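Local coordinates for putative sugar binding protein (Bacteroides vulgatus ATCC 8482, PDB 3KEZ) that probably binds sugars or related nutrients at the bacterial outer membrane, as a calcium-containing member of the SusD family, at residues A[348-353]-A[379-384]; A[136-141]-A[207-212]; A[221-226]-A[335-340]; A[288-293]-A[387-392]. One frame throughout, in Å; residues are numbered along the deposited sequence.

Contact 1: residues A[348-353]-A[379-384]; sequences AVQTGD and LTLENV
Val349, in the last turn of helix 337-350, carries this contact, and its CB is directed at the chain that leads into helix 381-392. From CB the side chain forks. Val349 CG1, anti to the backbone N (chi1 166°), lies against the two successive peptides leading into the helix, 3.7 Å from Leu381 N and 3.8 Å from Leu379 O. Val349 CG2, anti to the carbonyl carbon, takes the other side, meeting CG2 of Val384 tip to tip at 3.8 Å and coming within 4.1 Å of Leu379 CB. Beside this fork, the bent chain of Gln350 crosses Leu381 obliquely, its NE2 resting 3.8 Å from Leu381 CD2. An alanine in place of Val349 would lose both methyl branches and would probably loosen the packing on Val384 and the helix start. The surfaces that meet are two helix ends, each closed by its own bonds. A Schellman motif with Gly352 in positive phi finishes the first, Asp353 N reaching back to Ala348 O at 2.8 Å. A capping box starts the second: Asn383 N donates to Thr380 OG1, and Thr380 N to Asn383 OD1 at 3.0 Å, from 55° above the amide plane. Alongside, helix 354-368 offers Ala357 to Val349 and Leu361 to Leu379. With these capping bonds running within each segment and no hydrogen bond passing between the two, the attachment rests on van der Waals contact.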
loop_
_atom_site.group_PDB
_atom_site.type_symbol
_atom_site.label_atom_id
_atom_site.label_comp_id
_atom_site.label_asym_id
_atom_site.label_seq_id
_atom_site.Cartn_x
_atom_site.Cartn_y
_atom_site.Cartn_z
ATOM N N ALA A 348 -7.726 14.037 12.177
ATOM C CA ALA A 348 -8.148 15.327 12.713
ATOM C C ALA A 348 -9.662 15.532 12.527
ATOM O O ALA A 348 -10.365 15.932 13.480
ATOM C CB ALA A 348 -7.371 16.474 12.059
ATOM N N VAL A 349 -10.158 15.245 11.330
ATOM C CA VAL A 349 -11.591 15.380 11.048
ATOM C C VAL A 349 -12.358 14.479 11.989
ATOM O O VAL A 349 -13.314 14.906 12.653
ATOM C CB VAL A 349 -11.923 14.986 9.601
ATOM C CG1 VAL A 349 -13.495 14.789 9.440
ATOM C CG2 VAL A 349 -11.400 16.072 8.647
ATOM N N GLN A 350 -11.914 13.226 12.079
ATOM C CA GLN A 350 -12.623 12.224 12.843
ATOM C C GLN A 350 -12.551 12.458 14.357
ATOM O O GLN A 350 -13.383 11.945 15.077
ATOM C CB GLN A 350 -12.199 10.814 12.432
ATOM C CG GLN A 350 -12.482 10.479 11.002
ATOM C CD GLN A 350 -13.965 10.170 10.735
ATOM O OE1 GLN A 350 -14.832 10.944 11.084
ATOM N NE2 GLN A 350 -14.234 9.045 10.127
ATOM N N THR A 351 -11.610 13.281 14.835
ATOM C CA THR A 351 -11.555 13.660 16.247
ATOM C C THR A 351 -12.073 15.081 16.515
ATOM O O THR A 351 -11.990 15.579 17.626
ATOM C CB THR A 351 -10.132 13.529 16.781
ATOM O OG1 THR A 351 -9.241 14.306 15.985
ATOM C CG2 THR A 351 -9.670 12.049 16.765
ATOM N N GLY A 352 -12.605 15.736 15.491
ATOM C CA GLY A 352 -13.275 16.999 15.664
ATOM C C GLY A 352 -12.328 18.177 15.721
ATOM O O GLY A 352 -12.660 19.200 16.304
ATOM N N ASP A 353 -11.130 18.032 15.170
ATOM C CA ASP A 353 -10.140 19.145 15.224
ATOM C C ASP A 353 -10.043 19.715 13.824
ATOM O O ASP A 353 -9.205 19.295 13.030
ATOM C CB ASP A 353 -8.780 18.679 15.732
ATOM C CG ASP A 353 -7.827 19.846 16.003
ATOM O OD1 ASP A 353 -8.068 20.955 15.497
ATOM O OD2 ASP A 353 -6.813 19.643 16.696
ATOM N N LEU A 379 -14.170 20.778 7.264
ATOM C CA LEU A 379 -13.821 19.618 6.463
ATOM C C LEU A 379 -14.566 18.362 6.926
ATOM O O LEU A 379 -14.746 18.139 8.126
ATOM C CB LEU A 379 -12.306 19.382 6.443
ATOM C CG LEU A 379 -11.425 20.402 5.692
ATOM C CD1 LEU A 379 -9.991 19.992 5.924
ATOM C CD2 LEU A 379 -11.732 20.440 4.233
ATOM N N THR A 380 -15.006 17.575 5.938
ATOM C CA THR A 380 -15.689 16.289 6.138
ATOM C C THR A 380 -14.744 15.104 5.792
ATOM O O THR A 380 -13.715 15.264 5.122
ATOM C CB THR A 380 -16.936 16.218 5.242
ATOM O OG1 THR A 380 -16.494 16.083 3.891
ATOM C CG2 THR A 380 -17.798 17.500 5.395
ATOM N N LEU A 381 -15.079 13.903 6.240
ATOM C CA LEU A 381 -14.339 12.744 5.801
ATOM C C LEU A 381 -14.311 12.661 4.276
ATOM O O LEU A 381 -13.279 12.388 3.671
ATOM C CB LEU A 381 -14.929 11.459 6.395
ATOM C CG LEU A 381 -14.313 10.151 5.928
ATOM C CD1 LEU A 381 -12.825 10.090 6.302
ATOM C CD2 LEU A 381 -15.103 8.957 6.477
ATOM N N GLU A 382 -15.446 12.898 3.649
ATOM C CA GLU A 382 -15.513 12.799 2.199
ATOM C C GLU A 382 -14.559 13.788 1.507
ATOM O O GLU A 382 -13.983 13.460 0.488
ATOM C CB GLU A 382 -16.934 13.028 1.705
ATOM C CG GLU A 382 -17.025 13.035 0.200
ATOM C CD GLU A 382 -18.417 12.770 -0.347
ATOM O OE1 GLU A 382 -19.408 12.752 0.407
ATOM O OE2 GLU A 382 -18.514 12.575 -1.566
ATOM N N ASN A 383 -14.456 15.004 2.048
ATOM C CA ASN A 383 -13.514 16.022 1.552
ATOM C C ASN A 383 -12.089 15.469 1.585
ATOM O O ASN A 383 -11.331 15.613 0.627
ATOM C CB ASN A 383 -13.497 17.287 2.435
ATOM C CG ASN A 383 -14.769 18.132 2.372
ATOM O OD1 ASN A 383 -14.949 18.982 3.243
ATOM N ND2 ASN A 383 -15.598 17.981 1.351
ATOM N N VAL A 384 -11.729 14.840 2.710
ATOM C CA VAL A 384 -10.402 14.295 2.874
ATOM C C VAL A 384 -10.129 13.125 1.922
ATOM O O VAL A 384 -9.083 13.091 1.246
ATOM C CB VAL A 384 -10.078 13.935 4.335
ATOM C CG1 VAL A 384 -8.732 13.241 4.408
ATOM C CG2 VAL A 384 -10.065 15.189 5.209
#

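Contact 2: residues A[136-141]-A[207-212]; sequences YPYLKD and LYKGEY. With EDO (1,2-ethanediol), chain E.
The oxygen of a bridging water is gripped by two hydrogen bonds, accepting from Leu139 N at 2.9 Å and donating to Tyr208 O at 2.8 Å. It thereby ties the short, weakly bonded helical turn at about 138-141 to a carbonyl near the C-terminal end of helix 195-209. The same carbonyl is flanked by carbon: Leu139 CG stands 3.5 Å from Tyr208 O, and Tyr138 CB packs there as well. Tyr138, with CG anti to the backbone N (chi1 -176°), lays its ring across the Lys209 side chain. Lys209 CG sits over the ring centre, 3.6 Å from the centroid and 11° off the normal, a CH-pi contact, while CE runs on near the hydroxyl. A bend at chi4 (-97°) then turns Lys209 NZ to Glu211 OE2, a 2.7 Å salt bridge that probably helps hold the lysine chain against the ring. Gly210, in positive phi, ends helix 195-209 in a Schellman motif and leads directly into helix 212-229, a helical hairpin consistent with the TPR relationship of SusD-like proteins. Gly210 has no side chain to press on Leu139 CD2, which lies 3.7 Å from Lys209 O. Tyr170 of helix 166-183 also meets the Tyr138 ring. Earlier in the segment, Tyr136 N donates to O2 of a 1,2-ethanediol at 3.0 Å, a molecule probably from the crystallisation liquor that is also bonded to Leu146 O.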
loop_
_atom_site.group_PDB
_atom_site.type_symbol
_atom_site.label_atom_id
_atom_site.label_comp_id
_atom_site.label_asym_id
_atom_site.label_seq_id
_atom_site.Cartn_x
_atom_site.Cartn_y
_atom_site.Cartn_z
ATOM N N TYR A 136 -13.030 -9.204 5.799
ATOM C CA TYR A 136 -13.844 -7.994 5.813
ATOM C C TYR A 136 -13.214 -6.890 6.676
ATOM O O TYR A 136 -12.560 -7.167 7.677
ATOM C CB TYR A 136 -15.273 -8.306 6.287
ATOM C CG TYR A 136 -16.043 -9.063 5.269
ATOM C CD1 TYR A 136 -16.296 -8.519 4.034
ATOM C CD2 TYR A 136 -16.543 -10.308 5.541
ATOM C CE1 TYR A 136 -17.028 -9.220 3.061
ATOM C CE2 TYR A 136 -17.265 -11.007 4.587
ATOM C CZ TYR A 136 -17.494 -10.465 3.354
ATOM O OH TYR A 136 -18.218 -11.164 2.413
ATOM N N PRO A 137 -13.387 -5.623 6.269
ATOM C CA PRO A 137 -12.820 -4.481 7.017
ATOM C C PRO A 137 -13.232 -4.485 8.471
ATOM O O PRO A 137 -14.387 -4.800 8.801
ATOM C CB PRO A 137 -13.431 -3.261 6.323
ATOM C CG PRO A 137 -14.576 -3.789 5.549
ATOM C CD PRO A 137 -14.270 -5.181 5.189
ATOM N N TYR A 138 -12.295 -4.096 9.314
ATOM C CA TYR A 138 -12.449 -4.076 10.756
ATOM C C TYR A 138 -13.771 -3.435 11.174
ATOM O O TYR A 138 -14.558 -4.050 11.905
ATOM C CB TYR A 138 -11.279 -3.327 11.393
ATOM C CG TYR A 138 -11.351 -3.369 12.890
ATOM C CD1 TYR A 138 -12.098 -2.424 13.587
ATOM C CD2 TYR A 138 -10.724 -4.397 13.621
ATOM C CE1 TYR A 138 -12.203 -2.471 14.949
ATOM C CE2 TYR A 138 -10.840 -4.451 14.987
ATOM C CZ TYR A 138 -11.593 -3.485 15.641
ATOM O OH TYR A 138 -11.749 -3.507 16.989
ATOM N N LEU A 139 -14.034 -2.220 10.673
ATOM C CA LEU A 139 -15.192 -1.462 11.124
ATOM C C LEU A 139 -16.549 -2.005 10.683
ATOM O O LEU A 139 -17.573 -1.559 11.186
ATOM C CB LEU A 139 -15.060 0.005 10.740
ATOM C CG LEU A 139 -13.945 0.691 11.458
ATOM C CD1 LEU A 139 -13.748 2.020 10.773
ATOM C CD2 LEU A 139 -14.345 0.819 13.001
ATOM N N LYS A 140 -16.576 -2.985 9.795
ATOM C CA LYS A 140 -17.837 -3.685 9.489
ATOM C C LYS A 140 -18.472 -4.300 10.752
ATOM O O LYS A 140 -19.688 -4.206 10.967
ATOM C CB LYS A 140 -17.622 -4.779 8.436
ATOM C CG LYS A 140 -18.898 -5.494 7.980
ATOM C CD LYS A 140 -18.649 -6.482 6.841
ATOM C CE LYS A 140 -19.896 -7.196 6.336
ATOM N NZ LYS A 140 -19.551 -8.367 5.469
ATOM N N ASP A 141 -17.638 -4.892 11.596
ATOM C CA ASP A 141 -18.125 -5.591 12.773
ATOM C C ASP A 141 -17.087 -5.645 13.889
ATOM O O ASP A 141 -16.992 -6.636 14.589
ATOM C CB ASP A 141 -18.481 -7.026 12.367
ATOM C CG ASP A 141 -17.316 -7.721 11.651
ATOM O OD1 ASP A 141 -16.171 -7.139 11.564
ATOM O OD2 ASP A 141 -17.566 -8.802 11.130
ATOM N N LEU A 207 -6.315 4.081 11.374
ATOM C CA LEU A 207 -7.525 4.639 10.701
ATOM C C LEU A 207 -8.462 3.522 10.353
ATOM O O LEU A 207 -9.683 3.605 10.590
ATOM C CB LEU A 207 -7.157 5.416 9.419
ATOM C CG LEU A 207 -6.385 6.711 9.570
ATOM C CD1 LEU A 207 -5.932 7.274 8.232
ATOM C CD2 LEU A 207 -7.273 7.675 10.334
ATOM N N TYR A 208 -7.925 2.457 9.778
ATOM C CA TYR A 208 -8.788 1.285 9.393
ATOM C C TYR A 208 -9.525 0.682 10.564
ATOM O O TYR A 208 -10.629 0.173 10.410
ATOM C CB TYR A 208 -7.970 0.139 8.774
ATOM C CG TYR A 208 -7.593 0.260 7.320
ATOM C CD1 TYR A 208 -6.961 1.380 6.835
ATOM C CD2 TYR A 208 -7.851 -0.765 6.433
ATOM C CE1 TYR A 208 -6.592 1.475 5.529
ATOM C CE2 TYR A 208 -7.478 -0.669 5.094
ATOM C CZ TYR A 208 -6.832 0.440 4.656
ATOM O OH TYR A 208 -6.413 0.547 3.341
ATOM N N LYS A 209 -8.888 0.690 11.728
ATOM C CA LYS A 209 -9.503 0.233 12.966
ATOM C C LYS A 209 -10.402 1.253 13.643
ATOM O O LYS A 209 -11.056 0.923 14.589
ATOM C CB LYS A 209 -8.406 -0.252 13.941
ATOM C CG LYS A 209 -8.875 -1.046 15.102
ATOM C CD LYS A 209 -7.721 -1.536 15.911
ATOM C CE LYS A 209 -8.195 -2.356 17.082
ATOM N NZ LYS A 209 -8.245 -1.535 18.252
ATOM N N GLY A 210 -10.443 2.492 13.168
ATOM C CA GLY A 210 -11.219 3.526 13.851
ATOM C C GLY A 210 -10.590 4.075 15.107
ATOM O O GLY A 210 -11.291 4.660 15.931
ATOM N N GLU A 211 -9.280 3.884 15.274
ATOM C CA GLU A 211 -8.550 4.438 16.440
ATOM C C GLU A 211 -7.931 5.785 16.060
ATOM O O GLU A 211 -6.726 5.900 15.865
ATOM C CB GLU A 211 -7.502 3.429 16.937
ATOM C CG GLU A 211 -8.228 2.159 17.444
ATOM C CD GLU A 211 -7.517 1.377 18.523
ATOM O OE1 GLU A 211 -6.276 1.232 18.508
ATOM O OE2 GLU A 211 -8.245 0.859 19.394
ATOM N N TYR A 212 -8.792 6.799 15.962
ATOM C CA TYR A 212 -8.415 8.072 15.367
ATOM C C TYR A 212 -7.429 8.874 16.157
ATOM O O TYR A 212 -6.565 9.502 15.557
ATOM C CB TYR A 212 -9.642 8.902 15.061
ATOM C CG TYR A 212 -10.475 8.192 14.059
ATOM C CD1 TYR A 212 -10.011 8.004 12.757
ATOM C CD2 TYR A 212 -11.712 7.673 14.398
ATOM C CE1 TYR A 212 -10.747 7.338 11.843
ATOM C CE2 TYR A 212 -12.470 7.003 13.470
ATOM C CZ TYR A 212 -11.989 6.839 12.204
ATOM O OH TYR A 212 -12.736 6.123 11.311
HETATM C C1 EDO E . -15.474 -13.748 6.442
HETATM O O1 EDO E . -15.601 -14.027 7.845
HETATM C C2 EDO E . -14.155 -13.063 6.056
HETATM O O2 EDO E . -13.796 -11.892 6.822
HETATM O O HOH W 1 -12.589 -0.741 8.616
#

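Contact 3: residues A[221-226]-A[335-340]; sequences NAIKGA and IRLSEA
Leu337 has CG anti to its backbone N (chi1 -169°) and chi2 at 61°, which extends CD1 across to helix 212-229, while Ile223 places CG1 beside its own backbone N (chi1 -66°) and so brings it alongside helix 337-350. The two side chains cross at about a right angle, Ile223 CG1 lying 4.1 Å from Leu337 CD1. Leu337 CD1 settles on the helix surface itself, 3.9 Å from Ile223 CA and 4.0 Å from Ala226 CB. One turn farther on, Ala340 CB meets Ile223 CG1 at 3.7 Å, and the isoleucine CD1 ends over the peptide of Ala340, 3.9 Å from its O. Ala222 CB faces Ala340 CB at 4.3 Å, so small residues allow the backbones to come close, with Ile223 and Ala340 CA atoms 6.4 Å apart. An alanine in place of Ile223 would remove the branch that spans Leu337 and Ala340 and would probably leave this interface less well filled. All five touching residues are buried, with Thr200 of helix 195-209 touching both Ala222 and Ala340, and Tyr360 of helix 354-368 touching Ile223. On other sides of this helix start, the N-cap residue Arg336 and Glu339 of the first turn enter salt bridges, to Glu254, Glu391 and Glu395 and to Arg204 and Arg388 respectively. Apolar packing between helices far apart in sequence, through alanines and branched residues, is consistent with the TPR-like framework of the SusD family.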
loop_
_atom_site.group_PDB
_atom_site.type_symbol
_atom_site.label_atom_id
_atom_site.label_comp_id
_atom_site.label_asym_id
_atom_site.label_seq_id
_atom_site.Cartn_x
_atom_site.Cartn_y
_atom_site.Cartn_z
ATOM N N ASN A 221 3.586 12.562 14.299
ATOM C CA ASN A 221 4.972 12.279 14.679
ATOM C C ASN A 221 5.789 11.777 13.491
ATOM O O ASN A 221 6.969 12.104 13.373
ATOM C CB ASN A 221 5.017 11.292 15.858
ATOM C CG ASN A 221 4.539 11.935 17.164
ATOM O OD1 ASN A 221 4.738 13.128 17.396
ATOM N ND2 ASN A 221 3.962 11.142 18.023
ATOM N N ALA A 222 5.147 11.030 12.591
ATOM C CA ALA A 222 5.813 10.566 11.361
ATOM C C ALA A 222 6.290 11.776 10.558
ATOM O O ALA A 222 7.426 11.794 10.035
ATOM C CB ALA A 222 4.888 9.736 10.517
ATOM N N ILE A 223 5.429 12.778 10.458
ATOM C CA ILE A 223 5.747 14.008 9.711
ATOM C C ILE A 223 6.880 14.785 10.363
ATOM O O ILE A 223 7.833 15.165 9.683
ATOM C CB ILE A 223 4.495 14.945 9.529
ATOM C CG1 ILE A 223 3.431 14.294 8.633
ATOM C CG2 ILE A 223 4.912 16.341 8.954
ATOM C CD1 ILE A 223 2.019 14.881 8.840
ATOM N N LYS A 224 6.759 15.036 11.667
ATOM C CA LYS A 224 7.737 15.847 12.397
ATOM C C LYS A 224 9.129 15.203 12.326
ATOM O O LYS A 224 10.134 15.893 12.095
ATOM C CB LYS A 224 7.298 16.069 13.860
ATOM C CG LYS A 224 8.394 16.588 14.806
ATOM C CD LYS A 224 7.828 17.115 16.118
ATOM C CE LYS A 224 8.947 17.445 17.116
ATOM N NZ LYS A 224 8.437 18.225 18.282
ATOM N N GLY A 225 9.176 13.895 12.533
ATOM C CA GLY A 225 10.431 13.149 12.461
ATOM C C GLY A 225 11.047 13.075 11.072
ATOM O O GLY A 225 12.251 13.307 10.912
ATOM N N ALA A 226 10.233 12.737 10.066
ATOM C CA ALA A 226 10.728 12.645 8.679
ATOM C C ALA A 226 11.229 14.007 8.227
ATOM O O ALA A 226 12.313 14.118 7.625
ATOM C CB ALA A 226 9.662 12.149 7.714
ATOM N N ILE A 335 5.396 3.796 0.406
ATOM C CA ILE A 335 4.974 4.706 1.495
ATOM C C ILE A 335 5.604 6.116 1.307
ATOM O O ILE A 335 6.832 6.276 1.202
ATOM C CB ILE A 335 5.381 4.179 2.917
ATOM C CG1 ILE A 335 4.822 2.764 3.158
ATOM C CG2 ILE A 335 4.923 5.184 4.043
ATOM C CD1 ILE A 335 5.324 2.106 4.445
ATOM N N ARG A 336 4.734 7.126 1.266
ATOM C CA ARG A 336 5.094 8.504 1.015
ATOM C C ARG A 336 4.669 9.449 2.141
ATOM O O ARG A 336 3.589 9.261 2.727
ATOM C CB ARG A 336 4.410 8.986 -0.271
ATOM C CG ARG A 336 4.897 8.295 -1.529
ATOM C CD ARG A 336 4.686 9.167 -2.760
ATOM N NE ARG A 336 3.291 9.249 -3.170
ATOM C CZ ARG A 336 2.549 10.356 -3.323
ATOM N NH1 ARG A 336 3.017 11.557 -3.043
ATOM N NH2 ARG A 336 1.293 10.246 -3.754
ATOM N N LEU A 337 5.486 10.487 2.390
ATOM C CA LEU A 337 5.133 11.538 3.349
ATOM C C LEU A 337 3.758 12.159 3.094
ATOM O O LEU A 337 3.065 12.495 4.050
ATOM C CB LEU A 337 6.158 12.637 3.377
ATOM C CG LEU A 337 6.061 13.650 4.503
ATOM C CD1 LEU A 337 6.209 13.023 5.936
ATOM C CD2 LEU A 337 7.161 14.712 4.275
ATOM N N SER A 338 3.351 12.269 1.821
ATOM C CA SER A 338 2.025 12.778 1.468
ATOM C C SER A 338 0.918 11.986 2.171
ATOM O O SER A 338 -0.071 12.570 2.579
ATOM C CB SER A 338 1.790 12.758 -0.064
ATOM O OG SER A 338 2.548 13.714 -0.775
ATOM N N GLU A 339 1.086 10.659 2.308
ATOM C CA GLU A 339 0.101 9.843 3.016
ATOM C C GLU A 339 0.072 10.184 4.521
ATOM O O GLU A 339 -1.029 10.229 5.105
ATOM C CB GLU A 339 0.256 8.321 2.815
ATOM C CG GLU A 339 -0.930 7.526 3.447
ATOM C CD GLU A 339 -0.667 6.066 3.682
ATOM O OE1 GLU A 339 0.353 5.559 3.179
ATOM O OE2 GLU A 339 -1.515 5.388 4.340
ATOM N N ALA A 340 1.219 10.423 5.158
ATOM C CA ALA A 340 1.165 10.849 6.562
ATOM C C ALA A 340 0.327 12.105 6.684
ATOM O O ALA A 340 -0.494 12.174 7.595
ATOM C CB ALA A 340 2.534 11.027 7.221
#

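Contact 4: residues A[288-293]-A[387-392]; sequences CSFYQL and ERRKEL
Leu293 wedges its two methyls between the side chains of Arg389 and Lys390. Leu293 CD1 stands over one face of the Arg389 guanidinium, centred on it and 3.3 Å from CZ. Leu293 CD2 presses into the lysine chain, 3.3 Å from Lys390 CE and 3.4 Å from its CG, tighter than usual for carbon. Phe290 joins beside it: ring atom CE1 comes 3.5 Å from Arg389 O, and Lys390 CA lies at the ring edge. A water joins this shell, donating to Leu293 O at 2.5 Å and accepting from Lys390 NZ at 3.1 Å. Behind it, acidic residues probably help hold the guanidinium face against the leucine, Asp54 bridging Arg389 NH2 and Asp386 bridging NH1. The arginine chain adopts the crowded first torsion (chi1 75°) and bends at chi3, which presents its face to the leucine, whereas Lys390 runs extended beyond CG. These bridges probably keep the charge compensated beside apolar groups. The segments 288-293 and 387-392 cross steeply, at -105°, with 11.1 Å between their axes. Helix 288-295 follows closely on strand 284-286, and on other sides of helix 381-392 Glu387 and Glu391 contact helices 337-350 and 354-368.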
loop_
_atom_site.group_PDB
_atom_site.type_symbol
_atom_site.label_atom_id
_atom_site.label_comp_id
_atom_site.label_asym_id
_atom_site.label_seq_id
_atom_site.Cartn_x
_atom_site.Cartn_y
_atom_site.Cartn_z
ATOM N N CYS A 288 -12.920 7.248 -16.610
ATOM C CA CYS A 288 -13.370 8.582 -17.035
ATOM C C CYS A 288 -13.811 9.463 -15.880
ATOM O O CYS A 288 -13.525 10.669 -15.850
ATOM C CB CYS A 288 -14.507 8.460 -18.029
ATOM S SG CYS A 288 -13.962 7.743 -19.617
ATOM N N SER A 289 -14.559 8.875 -14.956
ATOM C CA SER A 289 -15.021 9.617 -13.781
ATOM C C SER A 289 -13.845 10.187 -12.965
ATOM O O SER A 289 -13.930 11.313 -12.477
ATOM C CB SER A 289 -15.924 8.766 -12.871
ATOM O OG SER A 289 -15.324 7.549 -12.439
ATOM N N PHE A 290 -12.748 9.437 -12.840
ATOM C CA PHE A 290 -11.605 9.957 -12.091
ATOM C C PHE A 290 -10.889 11.079 -12.881
ATOM O O PHE A 290 -10.505 12.091 -12.314
ATOM C CB PHE A 290 -10.588 8.889 -11.736
ATOM C CG PHE A 290 -9.364 9.458 -11.065
ATOM C CD1 PHE A 290 -9.410 9.826 -9.744
ATOM C CD2 PHE A 290 -8.199 9.665 -11.767
ATOM C CE1 PHE A 290 -8.280 10.354 -9.113
ATOM C CE2 PHE A 290 -7.103 10.214 -11.167
ATOM C CZ PHE A 290 -7.143 10.553 -9.813
ATOM N N TYR A 291 -10.715 10.876 -14.183
ATOM C CA TYR A 291 -10.176 11.940 -15.041
ATOM C C TYR A 291 -10.996 13.230 -14.926
ATOM O O TYR A 291 -10.430 14.322 -14.772
ATOM C CB TYR A 291 -10.083 11.467 -16.485
ATOM C CG TYR A 291 -9.493 12.468 -17.441
ATOM C CD1 TYR A 291 -8.293 13.105 -17.161
ATOM C CD2 TYR A 291 -10.152 12.797 -18.621
ATOM C CE1 TYR A 291 -7.741 14.014 -18.030
ATOM C CE2 TYR A 291 -9.614 13.723 -19.510
ATOM C CZ TYR A 291 -8.414 14.320 -19.209
ATOM O OH TYR A 291 -7.906 15.219 -20.063
ATOM N N GLN A 292 -12.328 13.101 -14.969
ATOM C CA GLN A 292 -13.208 14.268 -14.830
ATOM C C GLN A 292 -13.124 14.952 -13.457
ATOM O O GLN A 292 -13.077 16.190 -13.387
ATOM C CB GLN A 292 -14.627 13.912 -15.196
ATOM C CG GLN A 292 -14.705 13.637 -16.703
ATOM C CD GLN A 292 -16.062 13.195 -17.176
ATOM O OE1 GLN A 292 -16.969 12.908 -16.376
ATOM N NE2 GLN A 292 -16.201 13.084 -18.500
ATOM N N LEU A 293 -13.063 14.164 -12.389
ATOM C CA LEU A 293 -12.800 14.690 -11.034
ATOM C C LEU A 293 -11.476 15.448 -10.979
ATOM O O LEU A 293 -11.402 16.551 -10.415
ATOM C CB LEU A 293 -12.820 13.531 -10.006
ATOM C CG LEU A 293 -12.015 13.494 -8.680
ATOM C CD1 LEU A 293 -12.348 12.229 -7.971
ATOM C CD2 LEU A 293 -10.520 13.512 -8.830
ATOM N N GLU A 387 -9.558 14.399 -1.656
ATOM C CA GLU A 387 -8.161 14.745 -1.848
ATOM C C GLU A 387 -7.241 13.499 -1.913
ATOM O O GLU A 387 -6.372 13.398 -2.796
ATOM C CB GLU A 387 -7.692 15.695 -0.763
ATOM C CG GLU A 387 -6.351 16.399 -1.059
ATOM C CD GLU A 387 -6.389 17.297 -2.278
ATOM O OE1 GLU A 387 -7.466 17.828 -2.617
ATOM O OE2 GLU A 387 -5.324 17.487 -2.898
ATOM N N ARG A 388 -7.431 12.557 -1.000
ATOM C CA ARG A 388 -6.589 11.359 -0.935
ATOM C C ARG A 388 -6.613 10.569 -2.274
ATOM O O ARG A 388 -5.584 10.095 -2.741
ATOM C CB ARG A 388 -7.061 10.466 0.223
ATOM C CG ARG A 388 -6.215 9.243 0.532
ATOM C CD ARG A 388 -6.965 8.254 1.446
ATOM N NE ARG A 388 -6.104 7.162 1.863
ATOM C CZ ARG A 388 -5.123 7.282 2.780
ATOM N NH1 ARG A 388 -4.881 8.430 3.408
ATOM N NH2 ARG A 388 -4.363 6.235 3.055
ATOM N N ARG A 389 -7.785 10.404 -2.868
ATOM C CA ARG A 389 -7.877 9.644 -4.111
ATOM C C ARG A 389 -7.095 10.306 -5.271
ATOM O O ARG A 389 -6.545 9.617 -6.123
ATOM C CB ARG A 389 -9.336 9.384 -4.493
ATOM C CG ARG A 389 -10.048 10.604 -5.053
ATOM C CD ARG A 389 -11.526 10.544 -4.841
ATOM N NE ARG A 389 -12.119 9.725 -5.870
ATOM C CZ ARG A 389 -13.408 9.707 -6.186
ATOM N NH1 ARG A 389 -14.284 10.478 -5.546
ATOM N NH2 ARG A 389 -13.824 8.904 -7.146
ATOM N N LYS A 390 -7.037 11.636 -5.289
ATOM C CA LYS A 390 -6.242 12.344 -6.290
ATOM C C LYS A 390 -4.790 12.122 -6.021
ATOM O O LYS A 390 -4.033 11.818 -6.951
ATOM C CB LYS A 390 -6.557 13.840 -6.335
ATOM C CG LYS A 390 -8.027 14.161 -6.678
ATOM C CD LYS A 390 -8.295 15.702 -6.614
ATOM C CE LYS A 390 -9.762 15.986 -6.740
ATOM N NZ LYS A 390 -10.049 17.368 -6.343
ATOM N N GLU A 391 -4.397 12.186 -4.746
ATOM C CA GLU A 391 -2.988 12.017 -4.390
ATOM C C GLU A 391 -2.445 10.592 -4.566
ATOM O O GLU A 391 -1.310 10.419 -4.994
ATOM C CB GLU A 391 -2.750 12.489 -2.950
ATOM C CG GLU A 391 -1.294 12.512 -2.604
ATOM C CD GLU A 391 -0.514 13.455 -3.494
ATOM O OE1 GLU A 391 -0.966 14.621 -3.656
ATOM O OE2 GLU A 391 0.546 13.046 -4.025
ATOM N N LEU A 392 -3.246 9.569 -4.263
ATOM C CA LEU A 392 -2.743 8.213 -4.146
ATOM C C LEU A 392 -3.191 7.258 -5.268
ATOM O O LEU A 392 -3.012 6.062 -5.168
ATOM C CB LEU A 392 -3.102 7.650 -2.775
ATOM C CG LEU A 392 -2.507 8.400 -1.553
ATOM C CD1 LEU A 392 -2.835 7.625 -0.250
ATOM C CD2 LEU A 392 -0.990 8.545 -1.672
HETATM O O HOH W 2 -12.499 17.382 -8.294
#

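How the contacts relate
Contact 3 is the buried one, purely apolar across its interface; contacts 1, 2 and 4 are partly buried and mix methyl packing with helix-end bonds, waters or charged chains. Helix 337-350 is used at its start by contact 3 and at its end by contact 1, while helix 381-392 serves contact 1 at its start and contact 4 farther along. Contacts 3 and 4 cross in sequence and join through salt bridges, Arg336 to Glu391 and Glu339 to Arg388, placing charged pairs beside the apolar core. Contacts 1 and 2 touch through Gln350 and Thr351 on Tyr212, where helix ends meet. Water bridges segments in contacts 2 and 4.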